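PDB 5JO8: CEP104 from Gallus gallus, which is a centriolar protein whose TOG domain, the part crystallised here, probably binds tubulin and so links the protein to microtubules. Local coordinates for residues Y65-V73 with M112-H121; L84-I95 with H130-L139. One frame throughout, in Å; residues are numbered along the deposited sequence. Where two conformers were deposited one is given.

Contact 1. Residues Y65-V73 with M112-H121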
loop_
_atom_site.group_PDB
_atom_site.type_symbol
_atom_site.label_atom_id
_atom_site.label_comp_id
_atom_site.label_asym_id
_atom_site.label_seq_id
_atom_site.Cartn_x
_atom_site.Cartn_y
_atom_site.Cartn_z
ATOM N N TYR A 65 11.812 11.958 -12.361
ATOM C CA TYR A 65 12.347 12.343 -11.068
ATOM C C TYR A 65 13.166 13.626 -11.204
ATOM O O TYR A 65 12.974 14.580 -10.455
ATOM C CB TYR A 65 13.220 11.211 -10.501
ATOM C CG TYR A 65 14.063 11.633 -9.319
ATOM C CD1 TYR A 65 15.314 12.221 -9.510
ATOM C CD2 TYR A 65 13.611 11.465 -8.015
ATOM C CE1 TYR A 65 16.079 12.630 -8.450
ATOM C CE2 TYR A 65 14.387 11.874 -6.936
ATOM C CZ TYR A 65 15.622 12.449 -7.171
ATOM O OH TYR A 65 16.404 12.870 -6.127
ATOM N N LYS A 66 14.085 13.649 -12.162
ATOM C CA LYS A 66 14.882 14.849 -12.392
ATOM C C LYS A 66 14.034 16.081 -12.752
ATOM O O LYS A 66 14.259 17.176 -12.218
ATOM C CB LYS A 66 15.915 14.597 -13.484
ATOM C CG LYS A 66 16.782 15.809 -13.785
ATOM C CD LYS A 66 17.925 15.418 -14.698
ATOM C CE LYS A 66 18.738 16.626 -15.122
ATOM N NZ LYS A 66 19.437 17.252 -13.974
ATOM N N LYS A 67 13.067 15.911 -13.649
ATOM C CA LYS A 67 12.239 17.041 -14.089
ATOM C C LYS A 67 11.465 17.639 -12.906
ATOM O O LYS A 67 11.424 18.860 -12.726
ATOM C CB LYS A 67 11.284 16.610 -15.207
ATOM C CG LYS A 67 10.401 17.736 -15.763
ATOM C CD LYS A 67 11.222 18.739 -16.548
ATOM C CE LYS A 67 10.350 19.863 -17.093
ATOM N NZ LYS A 67 9.283 19.351 -17.998
ATOM N N LEU A 68 10.843 16.789 -12.093
ATOM C CA LEU A 68 10.124 17.291 -10.925
ATOM C C LEU A 68 11.041 17.929 -9.881
ATOM O O LEU A 68 10.702 18.987 -9.349
ATOM C CB LEU A 68 9.276 16.191 -10.287
ATOM C CG LEU A 68 7.860 16.056 -10.857
ATOM C CD1 LEU A 68 7.897 15.492 -12.267
ATOM C CD2 LEU A 68 6.992 15.174 -9.953
ATOM N N MET A 69 12.192 17.306 -9.598
ATOM C CA MET A 69 13.126 17.828 -8.599
ATOM C C MET A 69 13.650 19.215 -8.978
ATOM O O MET A 69 13.937 20.041 -8.110
ATOM C CB MET A 69 14.311 16.870 -8.385
ATOM C CG MET A 69 13.980 15.660 -7.503
ATOM S SD MET A 69 13.613 16.134 -5.804
ATOM C CE MET A 69 15.227 16.701 -5.259
ATOM N N GLU A 70 13.754 19.474 -10.272
ATOM C CA GLU A 70 14.355 20.722 -10.734
ATOM C C GLU A 70 13.341 21.829 -11.025
ATOM O O GLU A 70 13.720 22.926 -11.433
ATOM C CB GLU A 70 15.280 20.460 -11.925
ATOM C CG GLU A 70 16.488 19.627 -11.515
ATOM C CD GLU A 70 17.441 19.319 -12.658
ATOM O OE1 GLU A 70 17.107 19.621 -13.827
ATOM O OE2 GLU A 70 18.530 18.770 -12.373
ATOM N N MET A 71 12.055 21.562 -10.791
ATOM C CA MET A 71 11.037 22.601 -10.967
ATOM C C MET A 71 11.235 23.721 -9.957
ATOM O O MET A 71 11.294 23.480 -8.750
ATOM C CB MET A 71 9.628 22.024 -10.810
ATOM C CG MET A 71 9.258 20.983 -11.836
ATOM S SD MET A 71 9.386 21.579 -13.523
ATOM C CE MET A 71 8.297 23.002 -13.467
ATOM N N SER A 72 11.337 24.947 -10.462
ATOM C CA SER A 72 11.502 26.119 -9.612
ATOM C C SER A 72 10.235 26.377 -8.803
ATOM O O SER A 72 9.136 26.038 -9.239
ATOM C CB SER A 72 11.832 27.345 -10.464
ATOM O OG SER A 72 11.702 28.540 -9.713
ATOM N N VAL A 73 10.394 26.976 -7.626
ATOM C CA VAL A 73 9.249 27.300 -6.780
ATOM C C VAL A 73 8.332 28.347 -7.409
ATOM O O VAL A 73 7.188 28.497 -6.994
ATOM C CB VAL A 73 9.682 27.719 -5.365
ATOM C CG1 VAL A 73 10.314 26.544 -4.629
ATOM C CG2 VAL A 73 10.633 28.919 -5.432
ATOM N N MET A 112 9.818 10.531 -3.460
ATOM C CA MET A 112 10.215 11.914 -3.685
ATOM C C MET A 112 8.994 12.834 -3.829
ATOM O O MET A 112 8.982 13.950 -3.300
ATOM C CB MET A 112 11.098 12.009 -4.932
ATOM C CG MET A 112 11.548 13.427 -5.290
ATOM S SD MET A 112 10.358 14.451 -6.172
ATOM C CE MET A 112 10.311 13.641 -7.767
ATOM N N ILE A 113 7.978 12.391 -4.559
ATOM C CA ILE A 113 6.814 13.255 -4.779
ATOM C C ILE A 113 6.149 13.551 -3.447
ATOM O O ILE A 113 5.824 14.702 -3.137
ATOM C CB ILE A 113 5.832 12.620 -5.767
ATOM C CG1 ILE A 113 6.424 12.624 -7.170
ATOM C CG2 ILE A 113 4.530 13.407 -5.796
ATOM C CD1 ILE A 113 5.737 11.692 -8.123
ATOM N N ILE A 114 5.967 12.515 -2.646
ATOM C CA ILE A 114 5.275 12.644 -1.368
ATOM C C ILE A 114 6.084 13.408 -0.316
ATOM O O ILE A 114 5.572 14.278 0.377
ATOM C CB ILE A 114 4.855 11.257 -0.855
ATOM C CG1 ILE A 114 3.739 10.691 -1.724
ATOM C CG2 ILE A 114 4.435 11.322 0.609
ATOM C CD1 ILE A 114 3.486 9.198 -1.446
ATOM N N THR A 115 7.363 13.073 -0.188
ATOM C CA THR A 115 8.151 13.583 0.928
ATOM C C THR A 115 8.916 14.868 0.605
ATOM O O THR A 115 9.358 15.576 1.510
ATOM C CB THR A 115 9.137 12.520 1.457
ATOM O OG1 THR A 115 10.158 12.275 0.477
ATOM C CG2 THR A 115 8.402 11.211 1.794
ATOM N N GLN A 116 9.044 15.192 -0.676
ATOM C CA GLN A 116 9.822 16.365 -1.061
ATOM C C GLN A 116 9.038 17.370 -1.886
ATOM O O GLN A 116 8.995 18.549 -1.548
ATOM C CB GLN A 116 11.079 15.956 -1.832
ATOM C CG GLN A 116 12.047 15.129 -1.010
ATOM C CD GLN A 116 13.327 14.824 -1.767
ATOM O OE1 GLN A 116 14.087 15.727 -2.110
ATOM N NE2 GLN A 116 13.554 13.559 -2.052
ATOM N N TYR A 117 8.423 16.901 -2.965
ATOM C CA TYR A 117 7.801 17.774 -3.962
ATOM C C TYR A 117 6.553 18.477 -3.434
ATOM O O TYR A 117 6.445 19.707 -3.506
ATOM C CB TYR A 117 7.475 16.936 -5.189
ATOM C CG TYR A 117 6.909 17.660 -6.390
ATOM C CD1 TYR A 117 7.745 18.178 -7.370
ATOM C CD2 TYR A 117 5.533 17.752 -6.582
ATOM C CE1 TYR A 117 7.229 18.805 -8.496
ATOM C CE2 TYR A 117 5.005 18.361 -7.702
ATOM C CZ TYR A 117 5.858 18.893 -8.652
ATOM O OH TYR A 117 5.307 19.472 -9.764
ATOM N N VAL A 118 5.596 17.710 -2.932
ATOM C CA VAL A 118 4.412 18.320 -2.329
ATOM C C VAL A 118 4.742 19.361 -1.249
ATOM O O VAL A 118 4.248 20.489 -1.332
ATOM C CB VAL A 118 3.393 17.262 -1.861
ATOM C CG1 VAL A 118 2.248 17.925 -1.102
ATOM C CG2 VAL A 118 2.858 16.504 -3.055
ATOM N N PRO A 119 5.607 19.028 -0.271
ATOM C CA PRO A 119 5.941 20.057 0.723
ATOM C C PRO A 119 6.720 21.240 0.159
ATOM O O PRO A 119 6.466 22.380 0.573
ATOM C CB PRO A 119 6.828 19.312 1.727
ATOM C CG PRO A 119 6.529 17.895 1.538
ATOM C CD PRO A 119 6.150 17.711 0.110
ATOM N N LYS A 120 7.654 20.980 -0.753
ATOM C CA LYS A 120 8.449 22.050 -1.373
ATOM C C LYS A 120 7.538 23.104 -2.008
ATOM O O LYS A 120 7.760 24.314 -1.860
ATOM C CB LYS A 120 9.400 21.483 -2.438
ATOM C CG LYS A 120 10.192 22.534 -3.233
ATOM C CD LYS A 120 11.101 21.860 -4.260
ATOM C CE LYS A 120 11.728 22.862 -5.230
ATOM N NZ LYS A 120 12.533 22.171 -6.293
ATOM N N HIS A 121 6.498 22.635 -2.694
ATOM C CA HIS A 121 5.631 23.501 -3.485
ATOM C C HIS A 121 4.312 23.848 -2.793
ATOM O O HIS A 121 3.452 24.508 -3.380
ATOM C CB HIS A 121 5.367 22.868 -4.855
ATOM C CG HIS A 121 6.604 22.711 -5.682
ATOM N ND1 HIS A 121 7.295 23.790 -6.199
ATOM C CD2 HIS A 121 7.294 21.608 -6.055
ATOM C CE1 HIS A 121 8.350 23.355 -6.864
ATOM N NE2 HIS A 121 8.374 22.036 -6.793
HETATM O O HOH W 1 15.657 12.616 -3.776
HETATM O O HOH W 2 10.651 20.196 -7.015
HETATM O O HOH W 3 14.303 20.194 -5.261
HETATM O O HOH W 4 6.265 26.297 -5.505
#
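M112 and L68 meet at the centre of this contact, where helix 54-69 runs out beside helix 100-121. The M112 chain bends after CG, laying its CE against L68 CB at 3.7 Å while its CG meets Y65 CE2 at 3.6 Å; its sulfur stands oblique to the Y65 ring in a Met-aromatic contact. M69 slides past in the opposite direction, SD 3.4 Å from M112 CG, a place suited to thioethers, which are flexible and polarisable. L68 sends CD2 over the centre of the Y117 ring, 4.0 Å from the centroid, a CH-pi contact. Y117 chi1, -176°, swings that ring away from its own backbone N and under L68 CD2; its hydroxyl is bonded to L80 O.

Toward and beyond the helix end, backbone carbonyls also take part. K120, long and extended beyond CG, donates NZ to M71 O (3.0 Å). One water joins L68 O, K120 NZ and H121 NE2; another bridges H121 ND1 and V73 O, so each imidazole nitrogen is linked through water to a carbonyl of 65-73.

The two helices run side by side, 25° apart, as in the HEAT-like stack of TOG domains, and helix 77-94 packs against both, M83 touching L68 and M71 while L80 touches H121.

Contact 2. Residues L84-I95 with H130-L139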
loop_
_atom_site.group_PDB
_atom_site.type_symbol
_atom_site.label_atom_id
_atom_site.label_comp_id
_atom_site.label_asym_id
_atom_site.label_seq_id
_atom_site.Cartn_x
_atom_site.Cartn_y
_atom_site.Cartn_z
ATOM N N LEU A 84 2.566 16.639 -11.112
ATOM C CA LEU A 84 2.441 15.594 -10.102
ATOM C C LEU A 84 1.488 14.528 -10.603
ATOM O O LEU A 84 1.767 13.335 -10.479
ATOM C CB LEU A 84 1.934 16.161 -8.773
ATOM C CG LEU A 84 1.667 15.138 -7.655
ATOM C CD1 LEU A 84 1.872 15.773 -6.304
ATOM C CD2 LEU A 84 0.270 14.509 -7.730
ATOM N N ARG A 85 0.336 14.938 -11.122
ATOM C CA ARG A 85 -0.644 13.958 -11.550
ATOM C C ARG A 85 -0.100 13.100 -12.689
ATOM O O ARG A 85 -0.305 11.886 -12.714
ATOM C CB ARG A 85 -1.950 14.647 -11.952
ATOM C CG ARG A 85 -2.539 15.523 -10.854
ATOM C CD ARG A 85 -3.070 14.700 -9.696
ATOM N NE ARG A 85 -3.751 15.511 -8.678
ATOM C CZ ARG A 85 -5.068 15.557 -8.505
ATOM N NH1 ARG A 85 -5.873 14.843 -9.281
ATOM N NH2 ARG A 85 -5.583 16.320 -7.550
ATOM N N ALA A 86 0.625 13.711 -13.613
ATOM C CA ALA A 86 1.203 12.966 -14.719
ATOM C C ALA A 86 2.285 12.000 -14.224
ATOM O O ALA A 86 2.409 10.880 -14.725
ATOM C CB ALA A 86 1.772 13.921 -15.767
ATOM N N ALA A 87 3.074 12.443 -13.253
ATOM C CA ALA A 87 4.122 11.589 -12.693
ATOM C C ALA A 87 3.513 10.381 -11.985
ATOM O O ALA A 87 4.007 9.266 -12.131
ATOM C CB ALA A 87 5.007 12.387 -11.735
ATOM N N ILE A 88 2.434 10.610 -11.237
ATOM C CA ILE A 88 1.740 9.538 -10.527
ATOM C C ILE A 88 1.121 8.547 -11.509
ATOM O O ILE A 88 1.123 7.339 -11.264
ATOM C CB ILE A 88 0.734 10.092 -9.480
ATOM C CG1 ILE A 88 1.466 10.765 -8.309
ATOM C CG2 ILE A 88 -0.233 9.020 -8.988
ATOM C CD1 ILE A 88 2.341 9.827 -7.433
ATOM N N PHE A 89 0.605 9.041 -12.627
ATOM C CA PHE A 89 0.111 8.176 -13.693
ATOM C C PHE A 89 1.206 7.188 -14.126
ATOM O O PHE A 89 0.960 5.980 -14.262
ATOM C CB PHE A 89 -0.368 9.028 -14.895
ATOM C CG PHE A 89 -0.777 8.212 -16.092
ATOM C CD1 PHE A 89 0.147 7.861 -17.063
ATOM C CD2 PHE A 89 -2.090 7.784 -16.241
ATOM C CE1 PHE A 89 -0.223 7.088 -18.153
ATOM C CE2 PHE A 89 -2.467 7.018 -17.344
ATOM C CZ PHE A 89 -1.522 6.671 -18.297
ATOM N N LEU A 90 2.421 7.695 -14.327
ATOM C CA LEU A 90 3.535 6.844 -14.740
ATOM C C LEU A 90 3.997 5.923 -13.605
ATOM O O LEU A 90 4.335 4.769 -13.849
ATOM C CB LEU A 90 4.697 7.686 -15.284
ATOM C CG LEU A 90 4.333 8.460 -16.557
ATOM C CD1 LEU A 90 5.496 9.355 -16.980
ATOM C CD2 LEU A 90 3.946 7.526 -17.702
ATOM N N VAL A 91 3.994 6.431 -12.373
ATOM C CA VAL A 91 4.327 5.623 -11.197
ATOM C C VAL A 91 3.383 4.438 -11.078
ATOM O O VAL A 91 3.818 3.314 -10.816
ATOM C CB VAL A 91 4.297 6.464 -9.912
ATOM C CG1 VAL A 91 4.354 5.568 -8.670
ATOM C CG2 VAL A 91 5.454 7.434 -9.889
ATOM N N ARG A 92 2.092 4.690 -11.249
ATOM C CA ARG A 92 1.071 3.666 -11.067
ATOM C C ARG A 92 1.306 2.504 -12.031
ATOM O O ARG A 92 1.168 1.334 -11.662
ATOM C CB ARG A 92 -0.309 4.283 -11.284
ATOM C CG ARG A 92 -1.485 3.366 -10.975
ATOM C CD ARG A 92 -2.801 4.080 -11.275
ATOM N NE ARG A 92 -3.961 3.359 -10.764
ATOM C CZ ARG A 92 -5.207 3.815 -10.838
ATOM N NH1 ARG A 92 -6.206 3.097 -10.345
ATOM N NH2 ARG A 92 -5.451 4.991 -11.405
ATOM N N ARG A 93 1.678 2.834 -13.265
ATOM C CA ARG A 93 2.022 1.823 -14.262
ATOM C C ARG A 93 3.257 1.030 -13.861
ATOM O O ARG A 93 3.276 -0.204 -13.951
ATOM C CB ARG A 93 2.317 2.487 -15.615
ATOM C CG ARG A 93 1.126 3.122 -16.296
ATOM C CD ARG A 93 1.491 3.503 -17.737
ATOM N NE ARG A 93 1.740 2.319 -18.568
ATOM C CZ ARG A 93 2.941 1.862 -18.918
ATOM N NH1 ARG A 93 4.050 2.487 -18.531
ATOM N NH2 ARG A 93 3.037 0.772 -19.670
ATOM N N ALA A 94 4.295 1.742 -13.439
ATOM C CA ALA A 94 5.600 1.133 -13.190
ATOM C C ALA A 94 5.660 0.297 -11.906
ATOM O O ALA A 94 6.554 -0.542 -11.743
ATOM C CB ALA A 94 6.682 2.190 -13.200
ATOM N N ILE A 95 4.698 0.514 -11.014
ATOM C CA ILE A 95 4.565 -0.297 -9.805
ATOM C C ILE A 95 4.279 -1.746 -10.181
ATOM O O ILE A 95 4.615 -2.658 -9.423
ATOM C CB ILE A 95 3.527 0.320 -8.834
ATOM C CG1 ILE A 95 4.182 1.442 -8.037
ATOM C CG2 ILE A 95 2.959 -0.718 -7.866
ATOM C CD1 ILE A 95 3.184 2.338 -7.304
ATOM N N HIS A 130 -3.951 11.919 -3.032
ATOM C CA HIS A 130 -4.006 11.399 -4.392
ATOM C C HIS A 130 -2.829 10.444 -4.661
ATOM O O HIS A 130 -3.021 9.358 -5.223
ATOM C CB HIS A 130 -3.985 12.556 -5.393
ATOM C CG HIS A 130 -3.906 12.117 -6.821
ATOM N ND1 HIS A 130 -5.029 11.840 -7.575
ATOM C CD2 HIS A 130 -2.844 11.912 -7.635
ATOM C CE1 HIS A 130 -4.658 11.491 -8.795
ATOM N NE2 HIS A 130 -3.336 11.520 -8.855
ATOM N N CYS A 131 -1.623 10.834 -4.251
ATOM C CA CYS A 131 -0.442 9.990 -4.493
ATOM C C CYS A 131 -0.593 8.625 -3.846
ATOM O O CYS A 131 -0.278 7.599 -4.462
ATOM C CB CYS A 131 0.834 10.629 -3.949
ATOM S SG CYS A 131 1.310 12.159 -4.801
ATOM N N VAL A 132 -1.032 8.624 -2.595
ATOM C CA VAL A 132 -1.188 7.373 -1.848
ATOM C C VAL A 132 -2.330 6.543 -2.436
ATOM O O VAL A 132 -2.169 5.350 -2.688
ATOM C CB VAL A 132 -1.393 7.616 -0.342
ATOM C CG1 VAL A 132 -1.602 6.284 0.386
ATOM C CG2 VAL A 132 -0.198 8.349 0.247
ATOM N N GLU A 133 -3.483 7.158 -2.680
ATOM C CA GLU A 133 -4.640 6.405 -3.159
ATOM C C GLU A 133 -4.406 5.772 -4.526
ATOM O O GLU A 133 -4.909 4.688 -4.800
ATOM C CB GLU A 133 -5.886 7.292 -3.213
ATOM C CG GLU A 133 -6.382 7.787 -1.860
ATOM C CD GLU A 133 -7.017 6.687 -1.010
ATOM O OE1 GLU A 133 -7.202 5.562 -1.514
ATOM O OE2 GLU A 133 -7.343 6.957 0.164
ATOM N N LYS A 134 -3.634 6.435 -5.380
ATOM C CA LYS A 134 -3.408 5.927 -6.728
ATOM C C LYS A 134 -2.358 4.823 -6.791
ATOM O O LYS A 134 -2.269 4.113 -7.792
ATOM C CB LYS A 134 -3.021 7.064 -7.685
ATOM C CG LYS A 134 -4.137 8.068 -7.952
ATOM C CD LYS A 134 -5.346 7.380 -8.555
ATOM C CE LYS A 134 -6.509 8.354 -8.687
ATOM N NZ LYS A 134 -7.727 7.708 -9.253
ATOM N N THR A 135 -1.545 4.700 -5.747
ATOM C CA THR A 135 -0.425 3.765 -5.777
ATOM C C THR A 135 -0.529 2.608 -4.783
ATOM O O THR A 135 -0.024 1.516 -5.051
ATOM C CB THR A 135 0.919 4.488 -5.558
ATOM O OG1 THR A 135 0.935 5.097 -4.261
ATOM C CG2 THR A 135 1.110 5.559 -6.624
ATOM N N LEU A 136 -1.160 2.844 -3.643
ATOM C CA LEU A 136 -1.248 1.796 -2.625
ATOM C C LEU A 136 -1.872 0.490 -3.130
ATOM O O LEU A 136 -1.365 -0.586 -2.795
ATOM C CB LEU A 136 -1.965 2.316 -1.373
ATOM C CG LEU A 136 -2.004 1.364 -0.170
ATOM C CD1 LEU A 136 -0.602 0.885 0.235
ATOM C CD2 LEU A 136 -2.689 2.074 0.986
ATOM N N PRO A 137 -2.949 0.550 -3.931
ATOM C CA PRO A 137 -3.502 -0.734 -4.397
ATOM C C PRO A 137 -2.508 -1.545 -5.221
ATOM O O PRO A 137 -2.389 -2.765 -5.043
ATOM C CB PRO A 137 -4.686 -0.308 -5.255
ATOM C CG PRO A 137 -5.120 0.990 -4.644
ATOM C CD PRO A 137 -3.832 1.676 -4.285
ATOM N N GLY A 138 -1.766 -0.879 -6.096
ATOM C CA GLY A 138 -0.753 -1.562 -6.867
ATOM C C GLY A 138 0.384 -2.093 -6.013
ATOM O O GLY A 138 0.911 -3.186 -6.264
ATOM N N LEU A 139 0.789 -1.322 -5.008
ATOM C CA LEU A 139 1.864 -1.758 -4.116
ATOM C C LEU A 139 1.411 -2.995 -3.358
ATOM O O LEU A 139 2.174 -3.960 -3.203
ATOM C CB LEU A 139 2.237 -0.651 -3.137
ATOM C CG LEU A 139 2.958 0.538 -3.767
ATOM C CD1 LEU A 139 2.935 1.707 -2.815
ATOM C CD2 LEU A 139 4.400 0.152 -4.112
HETATM O O HOH W 5 -2.408 10.682 -11.414
#
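I95 turns CD1 to T135 CB at 3.6 Å and rests CG2 3.5 Å from G138 C. Having no side chain, G138 lets the isoleucine methyl lie on the backbone itself. L139 CG adds to this packing, 4.0 Å from I95 CD1. I95 has the most surface buried here, followed by H130 and I88.

I88 uses both branches: CG2 presses on K134 CB at 3.6 Å, and CD1 reaches the sulfur of C131, a small apolar group that L84 CD2 also touches.

H130 is sandwiched. Its CG is anti to the backbone N (chi1 174°), which carries the ring across to R85, whose CD lies over one face, 3.5 Å from the centroid; the guanidinium follows, stacked with planes 23° apart. K134 CG covers the opposite face. In the ring plane, NE2 meets a water that donates to R85 O.

Such side-by-side packing of like-directed helices, 10° apart, fits the HEAT-like stack of TOG domains. Its chemistry changes across the contact. Aliphatic groups and sulfur fill the buried side, while the more exposed side is basic: E127 forms a salt bridge with R85 NE and probably offsets its charge, whereas R92 NH2 and K134 NZ, 4.1 Å apart, suggest mild repulsion, although K134 CD lies over one face of the R92 guanidinium and R92 CG rests on K134 O.

After three short N-terminal helices come helix 54-69, then helices 77-94, 100-121 and 125-142. Contact 1 closes a loop from the first to the third of these four, and contact 2 one from the second to the fourth. The segments alternate along the chain, so the loops cross and neither nests in the other. Each contact joins two helices running the same way with one helix between them in the chain, consistent with the HEAT-like stacking of TOG domains. The two meet where V118 CG2 and I113 CG2 pack on L84 CD1, and where I113 and I114 touch C131. Four successive helices thereby share one apolar core.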